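ATP-dependent CLP protease, putative (Plasmodium falciparum, PDB 2F6I) probably cuts proteins into small peptides as the serine-protease component of an ATP-dependent Clp system, of which this chain is the catalytic domain. Local coordinates at residues C[163-168]-C[174-179]. Numbering follows the deposited sequence.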
loop_
_atom_site.group_PDB
_atom_site.type_symbol
_atom_site.label_atom_id
_atom_site.label_comp_id
_atom_site.label_asym_id
_atom_site.label_seq_id
_atom_site.Cartn_x
_atom_site.Cartn_y
_atom_site.Cartn_z
ATOM N N HIS C 163 18.323 -28.404 28.125
ATOM C CA HIS C 163 19.078 -28.759 29.322
ATOM C C HIS C 163 18.473 -28.164 30.588
ATOM O O HIS C 163 18.349 -28.852 31.603
ATOM C CB HIS C 163 20.540 -28.318 29.200
ATOM C CG HIS C 163 21.386 -29.252 28.393
ATOM N ND1 HIS C 163 21.302 -29.336 27.020
ATOM C CD2 HIS C 163 22.315 -30.163 28.770
ATOM C CE1 HIS C 163 22.143 -30.259 26.585
ATOM N NE2 HIS C 163 22.770 -30.776 27.627
ATOM N N TYR C 164 18.103 -26.887 30.534
ATOM C CA TYR C 164 17.509 -26.233 31.692
ATOM C C TYR C 164 16.171 -26.858 32.059
ATOM O O TYR C 164 15.864 -27.031 33.238
ATOM C CB TYR C 164 17.328 -24.734 31.434
ATOM C CG TYR C 164 18.589 -23.927 31.636
ATOM C CD1 TYR C 164 19.094 -23.114 30.622
ATOM C CD2 TYR C 164 19.284 -23.978 32.847
ATOM C CE1 TYR C 164 20.259 -22.372 30.806
ATOM C CE2 TYR C 164 20.449 -23.241 33.043
ATOM C CZ TYR C 164 20.931 -22.442 32.019
ATOM O OH TYR C 164 22.085 -21.714 32.210
ATOM N N LEU C 165 15.370 -27.197 31.052
ATOM C CA LEU C 165 14.075 -27.807 31.318
ATOM C C LEU C 165 14.293 -29.187 31.923
ATOM O O LEU C 165 13.554 -29.618 32.809
ATOM C CB LEU C 165 13.258 -27.942 30.033
ATOM C CG LEU C 165 11.854 -28.504 30.278
ATOM C CD1 LEU C 165 11.086 -27.546 31.174
ATOM C CD2 LEU C 165 11.122 -28.703 28.960
ATOM N N SER C 166 15.319 -29.872 31.431
ATOM C CA SER C 166 15.660 -31.201 31.911
ATOM C C SER C 166 15.959 -31.168 33.410
ATOM O O SER C 166 15.450 -31.987 34.170
ATOM C CB SER C 166 16.873 -31.728 31.143
ATOM O OG SER C 166 17.145 -33.079 31.469
ATOM N N SER C 167 16.772 -30.208 33.834
ATOM C CA SER C 167 17.130 -30.090 35.242
ATOM C C SER C 167 15.961 -29.650 36.125
ATOM O O SER C 167 16.049 -29.717 37.349
ATOM C CB SER C 167 18.286 -29.104 35.413
ATOM O OG SER C 167 17.843 -27.768 35.253
ATOM N N PHE C 168 14.870 -29.206 35.508
ATOM C CA PHE C 168 13.698 -28.753 36.258
ATOM C C PHE C 168 12.601 -29.812 36.342
ATOM O O PHE C 168 11.802 -29.813 37.276
ATOM C CB PHE C 168 13.094 -27.503 35.607
ATOM C CG PHE C 168 13.982 -26.289 35.651
ATOM C CD1 PHE C 168 13.819 -25.274 34.712
ATOM C CD2 PHE C 168 14.958 -26.145 36.631
ATOM C CE1 PHE C 168 14.615 -24.134 34.745
ATOM C CE2 PHE C 168 15.761 -25.006 36.674
ATOM C CZ PHE C 168 15.588 -23.999 35.729
ATOM N N GLU C 174 17.023 -35.988 25.948
ATOM C CA GLU C 174 16.529 -36.715 24.781
ATOM C C GLU C 174 15.007 -36.664 24.732
ATOM O O GLU C 174 14.419 -36.356 23.692
ATOM C CB GLU C 174 16.985 -38.178 24.824
ATOM C CG GLU C 174 18.480 -38.377 24.636
ATOM C CD GLU C 174 19.301 -37.643 25.678
ATOM O OE1 GLU C 174 19.102 -37.897 26.887
ATOM O OE2 GLU C 174 20.146 -36.811 25.285
ATOM N N THR C 175 14.375 -36.972 25.859
ATOM C CA THR C 175 12.921 -36.957 25.946
ATOM C C THR C 175 12.386 -35.563 25.633
ATOM O O THR C 175 11.448 -35.413 24.849
ATOM C CB THR C 175 12.443 -37.372 27.351
ATOM O OG1 THR C 175 12.841 -38.724 27.611
ATOM C CG2 THR C 175 10.928 -37.265 27.457
ATOM N N ILE C 176 12.993 -34.550 26.247
ATOM C CA ILE C 176 12.581 -33.165 26.044
ATOM C C ILE C 176 12.614 -32.804 24.564
ATOM O O ILE C 176 11.626 -32.324 24.010
ATOM C CB ILE C 176 13.506 -32.175 26.793
ATOM C CG1 ILE C 176 13.536 -32.503 28.289
ATOM C CG2 ILE C 176 13.029 -30.744 26.566
ATOM C CD1 ILE C 176 12.191 -32.410 28.976
ATOM N N GLU C 177 13.756 -33.040 23.930
ATOM C CA GLU C 177 13.911 -32.725 22.520
ATOM C C GLU C 177 12.913 -33.472 21.640
ATOM O O GLU C 177 12.269 -32.873 20.777
ATOM C CB GLU C 177 15.341 -33.021 22.074
ATOM C CG GLU C 177 15.581 -32.811 20.597
ATOM C CD GLU C 177 17.034 -32.539 20.285
ATOM O OE1 GLU C 177 17.906 -33.195 20.897
ATOM O OE2 GLU C 177 17.302 -31.677 19.423
ATOM N N LYS C 178 12.783 -34.776 21.853
ATOM C CA LYS C 178 11.847 -35.569 21.066
ATOM C C LYS C 178 10.442 -34.987 21.205
ATOM O O LYS C 178 9.736 -34.807 20.213
ATOM C CB LYS C 178 11.862 -37.027 21.529
ATOM N N ASP C 179 10.044 -34.686 22.437
ATOM C CA ASP C 179 8.722 -34.126 22.686
ATOM C C ASP C 179 8.529 -32.771 22.019
ATOM O O ASP C 179 7.465 -32.489 21.472
ATOM C CB ASP C 179 8.457 -34.003 24.189
ATOM C CG ASP C 179 8.241 -35.349 24.852
ATOM O OD1 ASP C 179 7.642 -36.235 24.204
ATOM O OD2 ASP C 179 8.654 -35.518 26.019
#
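Ile176 reaches from helix 173-181 to Leu165 and Ser166 on helix 151-169, and its side chain takes part in every close approach between 163-168 and 174-179. Its CB points toward the longer helix and splits into two branches. CG2, lying opposite the backbone N, touches Leu165 CD2 at 3.7 Å. CG1 lies opposite the carbonyl carbon (chi1 -57°) and passes 4.4 Å from Ser166 CA, a looser approach than the methyl contacts. At the tip, CD1 meets Leu165 CD2 at 3.9 Å and Leu165 CG at 4.1 Å, so the leucine methyl touches both branches. A beta-branched residue suits this place, since its two arms cover neighbouring points on the facing helix. Leu165, a buried residue, turns CG away from its own N (chi1 -177°), which carries CD2 up to the isoleucine; its side chain also packs on Ala116 of helix 109-116. The small side chain of Ser166 is consistent with the close approach of the helices, 6.9 Å between Ser166 CA and Ile176 CA, and Ser166 OG forms a hydrogen bond with Gln171 O in the linking loop. Ile176 lies about 9 Å, side chain to side chain, from His134, the predicted active-site histidine. Two consecutive helices joined by a short loop thus pack through apolar side chains, within the ClpP fold of peptidase family S14.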